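Local coordinates for protein alkaline phosphatase (Antarctic bacterium, PDB 2W5V) that probably hydrolyses phosphate monoesters as an alkaline phosphatase, with two zinc ions and one magnesium ion held in its metal centre, at residues D43-S48 / S256-G261; G70-S75 / I297-H302; D301-G306 / S338-P343. The protein carries 1 engineered substitution. All coordinates share one frame; numbering follows the deposited sequence.

Interaction 1: D43-S48 / S256-G261; sequences DGAGLS and SQIDWG. With MG (magnesium ion), chain I; ZN (zinc ion), chain H; ZN (zinc ion), chain G.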
ATOM      1  N   ASP B  43     -11.294   9.302   3.890  1.00 16.05           N
ATOM      2  CA  ASP B  43     -12.322   8.551   3.188  1.00 14.42           C
ATOM      3  C   ASP B  43     -11.971   8.403   1.709  1.00 15.82           C
ATOM      4  O   ASP B  43     -11.793   9.394   1.006  1.00 18.83           O
ATOM      5  CB  ASP B  43     -13.697   9.207   3.354  1.00 13.22           C
ATOM      6  CG  ASP B  43     -14.825   8.241   3.056  1.00 17.93           C
ATOM      7  OD1 ASP B  43     -14.753   7.577   2.006  1.00 16.60           O
ATOM      8  OD2 ASP B  43     -15.761   8.116   3.876  1.00 15.89           O
ATOM      9  N   GLY B  44     -11.858   7.160   1.252  1.00 14.72           N
ATOM     10  CA  GLY B  44     -11.639   6.879  -0.152  1.00 18.86           C
ATOM     11  C   GLY B  44     -10.190   6.937  -0.607  1.00 20.82           C
ATOM     12  O   GLY B  44      -9.921   6.872  -1.807  1.00 22.13           O
ATOM     13  N   ALA B  45      -9.254   7.040   0.335  1.00 19.68           N
ATOM     14  CA  ALA B  45      -7.836   7.151  -0.029  1.00 18.77           C
ATOM     15  C   ALA B  45      -7.105   5.804  -0.079  1.00 23.69           C
ATOM     16  O   ALA B  45      -6.779   5.224   0.956  1.00 22.90           O
ATOM     17  CB  ALA B  45      -7.111   8.110   0.922  1.00 14.37           C
ATOM     18  N   GLY B  46      -6.844   5.309  -1.283  1.00 14.13           N
ATOM     19  CA  GLY B  46      -5.981   4.145  -1.421  1.00 16.45           C
ATOM     20  C   GLY B  46      -4.518   4.573  -1.393  1.00 17.82           C
ATOM     21  O   GLY B  46      -4.212   5.738  -1.207  1.00 15.82           O
ATOM     22  N   LEU B  47      -3.604   3.636  -1.584  1.00 10.77           N
ATOM     23  CA  LEU B  47      -2.188   3.985  -1.562  1.00 14.54           C
ATOM     24  C   LEU B  47      -1.839   4.931  -2.712  1.00 14.12           C
ATOM     25  O   LEU B  47      -0.952   5.773  -2.575  1.00 13.97           O
ATOM     26  CB  LEU B  47      -1.323   2.727  -1.598  1.00 16.21           C
ATOM     27  CG  LEU B  47       0.196   2.921  -1.591  1.00 17.89           C
ATOM     28  CD1 LEU B  47       0.655   3.826  -0.450  1.00 12.35           C
ATOM     29  CD2 LEU B  47       0.863   1.555  -1.509  1.00 13.85           C
ATOM     30  N   SER B  48      -2.545   4.819  -3.835  1.00 16.65           N
ATOM     31  CA  SER B  48      -2.303   5.744  -4.952  1.00 16.25           C
ATOM     32  C   SER B  48      -2.662   7.185  -4.570  1.00 16.15           C
ATOM     33  O   SER B  48      -1.927   8.123  -4.883  1.00 18.63           O
ATOM     34  CB  SER B  48      -3.078   5.314  -6.195  1.00 24.64           C
ATOM     35  OG  SER B  48      -2.526   4.138  -6.775  1.00 21.63           O
ATOM     36  N   SER B 256     -13.075  13.957   4.867  1.00 19.15           N
ATOM     37  CA  SER B 256     -14.274  13.348   4.293  1.00 17.81           C
ATOM     38  C   SER B 256     -14.357  13.415   2.768  1.00 22.55           C
ATOM     39  O   SER B 256     -14.954  12.534   2.131  1.00 21.79           O
ATOM     40  CB  SER B 256     -15.521  14.025   4.877  1.00 20.51           C
ATOM     41  OG  SER B 256     -15.462  14.097   6.295  1.00 19.98           O
ATOM     42  N   GLN B 257     -13.785  14.462   2.181  1.00 16.61           N
ATOM     43  CA  GLN B 257     -14.090  14.775   0.786  1.00 19.16           C
ATOM     44  C   GLN B 257     -13.107  14.211  -0.229  1.00 22.45           C
ATOM     45  O   GLN B 257     -13.277  14.401  -1.438  1.00 17.99           O
ATOM     46  CB  GLN B 257     -14.281  16.281   0.590  1.00 20.81           C
ATOM     47  CG  GLN B 257     -15.394  16.848   1.460  1.00 18.04           C
ATOM     48  CD  GLN B 257     -15.774  18.261   1.090  1.00 23.34           C
ATOM     49  OE1 GLN B 257     -15.629  18.675  -0.062  1.00 30.00           O
ATOM     50  NE2 GLN B 257     -16.263  19.015   2.066  1.00 22.21           N
ATOM     51  N   ILE B 258     -12.087  13.506   0.253  1.00 19.63           N
ATOM     52  CA  ILE B 258     -11.194  12.804  -0.650  1.00 18.40           C
ATOM     53  C   ILE B 258     -12.023  11.841  -1.504  1.00 16.73           C
ATOM     54  O   ILE B 258     -11.804  11.695  -2.711  1.00 23.70           O
ATOM     55  CB  ILE B 258     -10.112  12.033   0.123  1.00 19.81           C
ATOM     56  CG1 ILE B 258      -9.257  13.012   0.943  1.00 17.00           C
ATOM     57  CG2 ILE B 258      -9.246  11.232  -0.846  1.00 22.94           C
ATOM     58  CD1 ILE B 258      -8.520  12.367   2.124  1.00 22.07           C
ATOM     59  N   ASP B 259     -12.991  11.199  -0.866  1.00 15.55           N
ATOM     60  CA  ASP B 259     -13.895  10.261  -1.530  1.00 16.87           C
ATOM     61  C   ASP B 259     -14.668  10.939  -2.671  1.00 16.29           C
ATOM     62  O   ASP B 259     -14.842  10.375  -3.749  1.00 18.24           O
ATOM     63  CB  ASP B 259     -14.863   9.697  -0.481  1.00 19.87           C
ATOM     64  CG  ASP B 259     -15.862   8.707  -1.061  1.00 24.48           C
ATOM     65  OD1 ASP B 259     -15.443   7.719  -1.686  1.00 26.28           O
ATOM     66  OD2 ASP B 259     -17.074   8.911  -0.875  1.00 32.53           O
ATOM     67  N   TRP B 260     -15.116  12.166  -2.433  1.00 15.44           N
ATOM     68  CA  TRP B 260     -15.934  12.870  -3.416  1.00 16.56           C
ATOM     69  C   TRP B 260     -15.130  13.259  -4.660  1.00 19.45           C
ATOM     70  O   TRP B 260     -15.638  13.194  -5.777  1.00 22.95           O
ATOM     71  CB  TRP B 260     -16.607  14.087  -2.775  1.00 21.08           C
ATOM     72  CG  TRP B 260     -17.350  13.737  -1.500  1.00 24.51           C
ATOM     73  CD1 TRP B 260     -17.587  12.482  -1.007  1.00 26.65           C
ATOM     74  CD2 TRP B 260     -17.971  14.649  -0.582  1.00 28.41           C
ATOM     75  NE1 TRP B 260     -18.301  12.559   0.168  1.00 30.97           N
ATOM     76  CE2 TRP B 260     -18.549  13.875   0.452  1.00 33.39           C
ATOM     77  CE3 TRP B 260     -18.091  16.044  -0.530  1.00 30.82           C
ATOM     78  CZ2 TRP B 260     -19.236  14.449   1.525  1.00 33.03           C
ATOM     79  CZ3 TRP B 260     -18.776  16.613   0.537  1.00 30.73           C
ATOM     80  CH2 TRP B 260     -19.342  15.815   1.549  1.00 27.65           C
ATOM     81  N   GLY B 261     -13.876  13.645  -4.465  1.00 20.53           N
ATOM     82  CA  GLY B 261     -12.973  13.874  -5.579  1.00 21.36           C
ATOM     83  C   GLY B 261     -12.811  12.612  -6.411  1.00 24.56           C
ATOM     84  O   GLY B 261     -12.796  12.670  -7.643  1.00 23.20           O
TER
HETATM   85 MG    MG I1378     -16.888   9.551   4.900  1.00 18.17          MG
HETATM   86 ZN    ZN H1377     -15.888   5.940   2.248  1.00 19.01          ZN
HETATM   87 ZN    ZN G1376     -17.901   6.964  -1.723  0.90 24.13          ZN
HETATM   88  O   HOH W   1     -10.530   9.224  -3.627  1.00 26.22           O
HETATM   89  O   HOH W   2     -16.709  10.883   3.163  1.00 17.09           O
HETATM   90  O   HOH W   3     -20.311   7.678  -1.154  1.00 38.92           O
HETATM   91  O   HOH W   4     -18.220  10.958   6.120  1.00 16.99           O
HETATM   92  O   HOH W   5     -18.865   8.785   3.995  1.00 20.67           O

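Interaction 2: G70-S75 / I297-H302; sequences GLIKTS and IVTSDH. With ZN (zinc ion), chain H.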
ATOM      1  N   GLY B  70       0.653  -1.124   8.433  1.00 11.01           N
ATOM      2  CA  GLY B  70      -0.069  -2.373   8.223  1.00 10.76           C
ATOM      3  C   GLY B  70      -0.989  -2.254   7.016  1.00 13.82           C
ATOM      4  O   GLY B  70      -0.965  -1.237   6.336  1.00 14.63           O
ATOM      5  N   LEU B  71      -1.796  -3.279   6.754  1.00 12.34           N
ATOM      6  CA  LEU B  71      -2.705  -3.272   5.613  1.00 13.43           C
ATOM      7  C   LEU B  71      -4.015  -3.876   6.069  1.00 17.85           C
ATOM      8  O   LEU B  71      -4.011  -4.898   6.744  1.00 16.02           O
ATOM      9  CB  LEU B  71      -2.157  -4.108   4.440  1.00 11.83           C
ATOM     10  CG  LEU B  71      -0.824  -3.683   3.809  1.00 20.42           C
ATOM     11  CD1 LEU B  71      -0.329  -4.690   2.763  1.00 16.86           C
ATOM     12  CD2 LEU B  71      -0.952  -2.308   3.184  1.00 18.79           C
ATOM     13  N   ILE B  72      -5.131  -3.242   5.717  1.00 13.13           N
ATOM     14  CA  ILE B  72      -6.442  -3.817   6.034  1.00 14.94           C
ATOM     15  C   ILE B  72      -7.240  -4.257   4.817  1.00 17.14           C
ATOM     16  O   ILE B  72      -7.191  -3.632   3.749  1.00 16.14           O
ATOM     17  CB  ILE B  72      -7.327  -2.861   6.879  1.00 13.88           C
ATOM     18  CG1 ILE B  72      -7.419  -1.469   6.237  1.00 13.55           C
ATOM     19  CG2 ILE B  72      -6.780  -2.748   8.280  1.00 17.22           C
ATOM     20  CD1 ILE B  72      -8.430  -0.531   6.961  1.00 12.41           C
ATOM     21  N   LYS B  73      -7.986  -5.342   5.001  1.00 10.05           N
ATOM     22  CA  LYS B  73      -8.913  -5.827   4.001  1.00 13.03           C
ATOM     23  C   LYS B  73     -10.280  -5.255   4.345  1.00 15.90           C
ATOM     24  O   LYS B  73     -10.717  -5.351   5.493  1.00 15.00           O
ATOM     25  CB  LYS B  73      -8.946  -7.356   4.010  1.00 16.95           C
ATOM     26  CG  LYS B  73      -9.808  -7.920   2.883  1.00 20.43           C
ATOM     27  CD  LYS B  73      -9.735  -9.433   2.786  1.00 20.50           C
ATOM     28  CE  LYS B  73     -10.697  -9.928   1.704  1.00 23.58           C
ATOM     29  NZ  LYS B  73     -10.686 -11.411   1.623  1.00 30.43           N
ATOM     30  N   THR B  74     -10.956  -4.655   3.365  1.00 11.37           N
ATOM     31  CA  THR B  74     -12.088  -3.782   3.682  1.00 13.99           C
ATOM     32  C   THR B  74     -13.485  -4.308   3.345  1.00 14.95           C
ATOM     33  O   THR B  74     -14.469  -3.586   3.543  1.00 18.83           O
ATOM     34  CB  THR B  74     -11.942  -2.432   2.968  1.00 18.70           C
ATOM     35  OG1 THR B  74     -11.924  -2.659   1.549  1.00 17.00           O
ATOM     36  CG2 THR B  74     -10.646  -1.726   3.399  1.00 15.18           C
ATOM     37  N   SER B  75     -13.591  -5.529   2.831  1.00 14.69           N
ATOM     38  CA  SER B  75     -14.909  -6.048   2.426  1.00 15.31           C
ATOM     39  C   SER B  75     -15.897  -6.081   3.594  1.00 16.45           C
ATOM     40  O   SER B  75     -15.505  -6.280   4.745  1.00 16.20           O
ATOM     41  CB  SER B  75     -14.795  -7.443   1.792  1.00 17.27           C
ATOM     42  OG  SER B  75     -14.021  -7.413   0.600  1.00 20.46           O
ATOM     43  N   ILE B 297      -3.396   6.889  14.826  1.00 12.84           N
ATOM     44  CA  ILE B 297      -3.652   5.900  13.791  1.00 14.00           C
ATOM     45  C   ILE B 297      -4.245   6.594  12.577  1.00 13.79           C
ATOM     46  O   ILE B 297      -5.184   7.380  12.702  1.00 18.00           O
ATOM     47  CB  ILE B 297      -4.662   4.837  14.260  1.00 17.13           C
ATOM     48  CG1 ILE B 297      -4.154   4.134  15.522  1.00 17.98           C
ATOM     49  CG2 ILE B 297      -4.929   3.832  13.141  1.00 14.54           C
ATOM     50  CD1 ILE B 297      -5.275   3.544  16.361  1.00 17.14           C
ATOM     51  N   VAL B 298      -3.687   6.308  11.408  1.00 13.71           N
ATOM     52  CA  VAL B 298      -4.179   6.877  10.154  1.00 16.66           C
ATOM     53  C   VAL B 298      -4.531   5.751   9.194  1.00 17.13           C
ATOM     54  O   VAL B 298      -3.703   4.868   8.926  1.00 18.03           O
ATOM     55  CB  VAL B 298      -3.119   7.760   9.463  1.00 18.01           C
ATOM     56  CG1 VAL B 298      -3.640   8.236   8.113  1.00 18.64           C
ATOM     57  CG2 VAL B 298      -2.732   8.959  10.344  1.00 15.94           C
ATOM     58  N   THR B 299      -5.746   5.771   8.665  1.00 16.26           N
ATOM     59  CA  THR B 299      -6.122   4.765   7.676  1.00 18.77           C
ATOM     60  C   THR B 299      -7.257   5.294   6.815  1.00 14.02           C
ATOM     61  O   THR B 299      -7.665   6.441   6.975  1.00 16.13           O
ATOM     62  CB  THR B 299      -6.516   3.421   8.338  1.00 23.27           C
ATOM     63  OG1 THR B 299      -6.545   2.387   7.345  1.00 25.72           O
ATOM     64  CG2 THR B 299      -7.884   3.514   9.004  1.00 21.28           C
ATOM     65  N   SER B 300      -7.770   4.458   5.922  1.00 12.25           N
ATOM     66  CA  SER B 300      -8.917   4.819   5.086  1.00 12.49           C
ATOM     67  C   SER B 300      -9.961   3.715   5.192  1.00 20.43           C
ATOM     68  O   SER B 300      -9.663   2.610   5.642  1.00 18.79           O
ATOM     69  CB  SER B 300      -8.501   4.960   3.617  1.00 13.94           C
ATOM     70  OG  SER B 300      -7.301   5.714   3.491  1.00 21.52           O
ATOM     71  N   ASP B 301     -11.177   3.997   4.744  1.00 16.82           N
ATOM     72  CA  ASP B 301     -12.230   2.992   4.794  1.00 13.69           C
ATOM     73  C   ASP B 301     -12.222   2.103   3.550  1.00 14.19           C
ATOM     74  O   ASP B 301     -12.639   0.955   3.615  1.00 17.63           O
ATOM     75  CB  ASP B 301     -13.613   3.638   5.051  1.00 16.27           C
ATOM     76  CG  ASP B 301     -13.986   4.699   4.017  1.00 18.85           C
ATOM     77  OD1 ASP B 301     -13.079   5.204   3.317  1.00 17.34           O
ATOM     78  OD2 ASP B 301     -15.199   5.027   3.909  1.00 15.42           O
ATOM     79  N   HIS B 302     -11.715   2.641   2.437  1.00 12.52           N
ATOM     80  CA  HIS B 302     -11.641   1.956   1.144  1.00 17.72           C
ATOM     81  C   HIS B 302     -11.001   2.929   0.147  1.00 15.91           C
ATOM     82  O   HIS B 302     -10.710   4.075   0.500  1.00 17.39           O
ATOM     83  CB  HIS B 302     -13.042   1.611   0.655  1.00 14.93           C
ATOM     84  CG  HIS B 302     -13.929   2.812   0.564  1.00 14.22           C
ATOM     85  ND1 HIS B 302     -13.880   3.689  -0.497  1.00 15.20           N
ATOM     86  CD2 HIS B 302     -14.824   3.321   1.439  1.00 15.59           C
ATOM     87  CE1 HIS B 302     -14.736   4.675  -0.286  1.00 17.70           C
ATOM     88  NE2 HIS B 302     -15.323   4.473   0.881  1.00 15.51           N
TER
HETATM   89 ZN    ZN H1377     -15.888   5.940   2.248  1.00 19.01          ZN

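Interaction 3: D301-G306 / S338-P343; sequences DHETGG and SATLIP. With ZN (zinc ion), chain H.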
ATOM      1  N   ASP B 301     -11.177   3.997   4.744  1.00 16.82           N
ATOM      2  CA  ASP B 301     -12.230   2.992   4.794  1.00 13.69           C
ATOM      3  C   ASP B 301     -12.222   2.103   3.550  1.00 14.19           C
ATOM      4  O   ASP B 301     -12.639   0.955   3.615  1.00 17.63           O
ATOM      5  CB  ASP B 301     -13.613   3.638   5.051  1.00 16.27           C
ATOM      6  CG  ASP B 301     -13.986   4.699   4.017  1.00 18.85           C
ATOM      7  OD1 ASP B 301     -13.079   5.204   3.317  1.00 17.34           O
ATOM      8  OD2 ASP B 301     -15.199   5.027   3.909  1.00 15.42           O
ATOM      9  N   HIS B 302     -11.715   2.641   2.437  1.00 12.52           N
ATOM     10  CA  HIS B 302     -11.641   1.956   1.144  1.00 17.72           C
ATOM     11  C   HIS B 302     -11.001   2.929   0.147  1.00 15.91           C
ATOM     12  O   HIS B 302     -10.710   4.075   0.500  1.00 17.39           O
ATOM     13  CB  HIS B 302     -13.042   1.611   0.655  1.00 14.93           C
ATOM     14  CG  HIS B 302     -13.929   2.812   0.564  1.00 14.22           C
ATOM     15  ND1 HIS B 302     -13.880   3.689  -0.497  1.00 15.20           N
ATOM     16  CD2 HIS B 302     -14.824   3.321   1.439  1.00 15.59           C
ATOM     17  CE1 HIS B 302     -14.736   4.675  -0.286  1.00 17.70           C
ATOM     18  NE2 HIS B 302     -15.323   4.473   0.881  1.00 15.51           N
ATOM     19  N   GLU B 303     -10.788   2.480  -1.091  1.00 12.22           N
ATOM     20  CA  GLU B 303     -10.257   3.339  -2.152  1.00 12.35           C
ATOM     21  C   GLU B 303     -11.423   3.765  -3.030  1.00 18.00           C
ATOM     22  O   GLU B 303     -12.443   3.065  -3.080  1.00 17.08           O
ATOM     23  CB  GLU B 303      -9.245   2.558  -3.012  1.00 10.78           C
ATOM     24  CG  GLU B 303      -8.465   3.410  -4.020  1.00 14.98           C
ATOM     25  CD  GLU B 303      -9.124   3.572  -5.408  1.00 25.42           C
ATOM     26  OE1 GLU B 303     -10.146   2.905  -5.719  1.00 26.56           O
ATOM     27  OE2 GLU B 303      -8.597   4.391  -6.199  1.00 25.05           O
ATOM     28  N   THR B 304     -11.302   4.887  -3.737  1.00 15.95           N
ATOM     29  CA  THR B 304     -12.348   5.195  -4.720  1.00 20.58           C
ATOM     30  C   THR B 304     -11.823   5.785  -6.016  1.00 19.31           C
ATOM     31  O   THR B 304     -10.905   6.602  -6.014  1.00 22.55           O
ATOM     32  CB  THR B 304     -13.486   6.086  -4.171  1.00 25.66           C
ATOM     33  OG1 THR B 304     -13.302   7.441  -4.581  1.00 41.23           O
ATOM     34  CG2 THR B 304     -13.577   6.000  -2.689  1.00 13.20           C
ATOM     35  N   GLY B 305     -12.402   5.331  -7.123  1.00 18.42           N
ATOM     36  CA  GLY B 305     -12.102   5.891  -8.430  1.00 13.29           C
ATOM     37  C   GLY B 305     -11.012   5.190  -9.226  1.00 18.06           C
ATOM     38  O   GLY B 305     -10.865   5.433 -10.421  1.00 17.17           O
ATOM     39  N   GLY B 306     -10.245   4.316  -8.577  1.00 14.83           N
ATOM     40  CA  GLY B 306      -9.117   3.694  -9.248  1.00 16.40           C
ATOM     41  C   GLY B 306      -8.094   4.753  -9.631  1.00 17.24           C
ATOM     42  O   GLY B 306      -7.463   4.670 -10.681  1.00 19.90           O
ATOM     43  N   SER B 338     -13.425   0.764  -4.620  1.00 14.72           N
ATOM     44  CA  SER B 338     -12.722  -0.439  -5.042  1.00 12.47           C
ATOM     45  C   SER B 338     -12.257  -1.215  -3.814  1.00 17.44           C
ATOM     46  O   SER B 338     -12.177  -0.657  -2.720  1.00 16.35           O
ATOM     47  CB  SER B 338     -11.539  -0.100  -5.952  1.00 14.73           C
ATOM     48  OG  SER B 338     -10.442   0.363  -5.190  1.00 20.89           O
ATOM     49  N   ALA B 339     -11.946  -2.495  -4.010  1.00 15.13           N
ATOM     50  CA  ALA B 339     -11.693  -3.411  -2.908  1.00 14.76           C
ATOM     51  C   ALA B 339     -10.209  -3.651  -2.596  1.00 19.14           C
ATOM     52  O   ALA B 339      -9.875  -4.640  -1.942  1.00 12.92           O
ATOM     53  CB  ALA B 339     -12.410  -4.749  -3.155  1.00 14.83           C
ATOM     54  N   THR B 340      -9.319  -2.761  -3.029  1.00 15.67           N
ATOM     55  CA  THR B 340      -7.899  -2.920  -2.670  1.00 12.97           C
ATOM     56  C   THR B 340      -7.696  -2.894  -1.161  1.00 14.43           C
ATOM     57  O   THR B 340      -8.449  -2.249  -0.432  1.00 16.14           O
ATOM     58  CB  THR B 340      -7.005  -1.821  -3.287  1.00 15.84           C
ATOM     59  OG1 THR B 340      -5.650  -1.997  -2.826  1.00 17.54           O
ATOM     60  CG2 THR B 340      -7.506  -0.448  -2.876  1.00 17.48           C
ATOM     61  N   LEU B 341      -6.672  -3.605  -0.695  1.00 13.80           N
ATOM     62  CA  LEU B 341      -6.241  -3.463   0.685  1.00 12.20           C
ATOM     63  C   LEU B 341      -5.797  -2.015   0.896  1.00 18.54           C
ATOM     64  O   LEU B 341      -5.378  -1.332  -0.046  1.00 13.76           O
ATOM     65  CB  LEU B 341      -5.071  -4.404   1.000  1.00 14.72           C
ATOM     66  CG  LEU B 341      -5.280  -5.917   0.887  1.00 23.17           C
ATOM     67  CD1 LEU B 341      -3.997  -6.667   1.280  1.00 28.23           C
ATOM     68  CD2 LEU B 341      -6.409  -6.364   1.747  1.00 26.45           C
ATOM     69  N   ILE B 342      -5.887  -1.559   2.138  1.00 14.12           N
ATOM     70  CA  ILE B 342      -5.649  -0.162   2.490  1.00 14.23           C
ATOM     71  C   ILE B 342      -4.551  -0.052   3.551  1.00 13.47           C
ATOM     72  O   ILE B 342      -4.573  -0.771   4.538  1.00 14.28           O
ATOM     73  CB  ILE B 342      -6.960   0.448   3.052  1.00 14.07           C
ATOM     74  CG1 ILE B 342      -8.020   0.560   1.940  1.00 15.79           C
ATOM     75  CG2 ILE B 342      -6.702   1.769   3.781  1.00 12.02           C
ATOM     76  CD1 ILE B 342      -7.649   1.533   0.821  1.00 18.11           C
ATOM     77  N   PRO B 343      -3.599   0.869   3.358  1.00 13.03           N
ATOM     78  CA  PRO B 343      -2.527   1.085   4.339  1.00 15.60           C
ATOM     79  C   PRO B 343      -3.042   1.632   5.663  1.00 19.03           C
ATOM     80  O   PRO B 343      -3.962   2.458   5.694  1.00 18.93           O
ATOM     81  CB  PRO B 343      -1.626   2.140   3.674  1.00 16.93           C
ATOM     82  CG  PRO B 343      -2.056   2.213   2.253  1.00 17.56           C
ATOM     83  CD  PRO B 343      -3.485   1.758   2.189  1.00 12.68           C
TER
HETATM   84 ZN    ZN H1377     -15.888   5.940   2.248  1.00 19.01          ZN
HETATM   85  O   HOH W   6     -10.778  -0.860  -0.347  1.00 17.33           O

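Interaction 1: D43-S48 / S256-G261
Gly44 and Asp259 mark the closest backbone approach, with CA atoms 4.3 Å apart where the loop leaving strand 36-42 crosses the first turn of helix 258-263. Asp43 O comes within 2.9 Å of Asp259 N, but at an angle too poor for a hydrogen bond. A glycine suits position 44 on two counts: its phi is positive, and a CB would run into the CA of Asp259. Close by, a water donates to both Gly44 O and Ile258 O and so ties the carbonyls together, while the CG2 methyl of Ile258 reaches the CB of Ala45.

The side chains illustrate how one carboxylate can serve two metals. CG of Asp43 stands anti to the backbone N (chi1 -161°); from it OD1 binds a zinc ion at 2.0 Å and OD2 the magnesium ion at 2.1 Å. Asp259 lies alongside and points the same way, its carboxylate plane turned 36° from that of Asp43. It takes the second zinc ion with both oxygens, OD2 at 2.3 Å and the longer OD1 at 2.6 Å. Asp43 OD1 rests 3.3 Å from Asp259 CB, and the repulsion between two acidic groups set so near is probably offset by the metals they bind. Ser256 takes part in the second shell: its carbonyl O accepts a bond from a magnesium-bound water 2.6 Å away.

Thr137 and Glu254 also bind the magnesium ion, Asp301 and His302 the first zinc ion, and His263 and His337 the second, with phosphorylated Ser84 reaching both zincs. A bridging aspartate beside a chelating one, the first from the loop after strand 36-42 and the other from the first turn of helix 258-263, is characteristic of the three-metal alkaline phosphatase active site.

Interaction 2: G70-S75 / I297-H302
Ile72 and Thr299 meet across an intervening strand: their CA atoms are 8.7 Å apart, because 342-347 runs between 68-73 and 294-299 and lies antiparallel to both. The first segment therefore reaches the second with side chains alone, and no hydrogen bond joins them. Ile72 holds CG1 between its backbone N and carbonyl carbon (chi1 52°) and extends from there to CD1, which lies 3.5 Å from Thr299 OG1 and 3.6 Å from Ser300 O. The two side chains cross obliquely. Thr299 OG1 spends its polarity on Pro343 O, whereas Ser300 O is buried against the methyl without any polar partner in the model. Ile342, Val344 and Phe91 pack about the same Ile72-Thr299 pair.

Lys73 turns to the dimer, where NZ bonds to Phe54 O of the second subunit and the side chain makes a cation-pi contact with Tyr55 of that subunit. Next comes Thr74, where the backbones draw together, its CA 6.3 Å from that of His302. CG2, anti to the carbonyl carbon, is the branch that meets the other segment, 3.3 Å from Asp301 O and near His302 CA. Thr74 thus packs against the backbone of the turn whose side chains hold zinc.

On the far side of that turn, Asp301 OD2 and His302 NE2 bind the zinc ion at 2.0 Å and 2.1 Å. Asp301 OD1 sits 3.1 Å above the His302 ring plane toward its rim, and it accepts a hydrogen bond from Gly44 N. His302 also stacks on the ring of His337. Metal ligands on the turn after a central strand, with side chains from strands 342-347 and 68-73 of the same sheet lying against it, fit the alkaline phosphatase alpha/beta fold.

Interaction 3: D301-G306 / S338-P343
Glu303 and Ser338 face one another from the same side of a two-stranded antiparallel bridge, where they form a hydrogen-bonded pair. Glu303 leaves the backbone with CG anti to N; the bend at chi2 (-89°) then turns CD out of line with the stem, and OE1 meets Ser338 OG. Ser338 OG donates to Glu303 OE1 at 2.6 Å, approaching on the anti side and 35° out of the carboxylate plane. The syn lone pair of OE1 takes Gly306 N at 3.2 Å, and OE2 accepts a bond from Gln49 NE2, so the group is held from several directions. Thr340 slants across the glutamate stem, its CG2 3.5 Å from Glu303 CB. An alanine at Glu303 would probably leave Ser338 OG, Gly306 N and Gln49 NE2 without this acceptor, and the serine hydroxyl free to turn.

The carbonyl of Glu303 is gripped from opposite faces, by Ser338 N at 2.9 Å and by His302 ND1 at 3.0 Å. Its oxygen lies nearly in the imidazole plane, and this bond, with the zinc ion at NE2, holds the ring's rotation. Ile342 CD1 closes against the backbone, 3.7 Å from His302 C, while a water joins Ser338 O to Thr340 O. Thr340 OG1 and Leu341 N also reach Ser51 OG of the second subunit.

The chemistry implies a second shell: with ND1 donating to Glu303 O, NE2 faces the zinc ion, and the carbonyl would probably make the imidazole a stronger electron donor to the metal.

All three contacts are buried and all three reach the second subunit, yet their chemistry follows their place in the fold. Interaction 1 joins the loop after strand 36-42 to the start of helix 258-263 and is dominated by metals, waters and carboxylates. Interaction 2 lies within the central sheet, where methyls reach past strand 342-347, the strand that begins in interaction 3; interaction 3 itself relies on hydrogen bonds. A probable bond from Ile72 N to Ile342 O links these two, and another from Thr304 N to Gly44 O ties interaction 1 to segment 301-306. One zinc ion is common to all three, bound by Asp43 in interaction 1 and by the shared Asp301 and His302 in the other two.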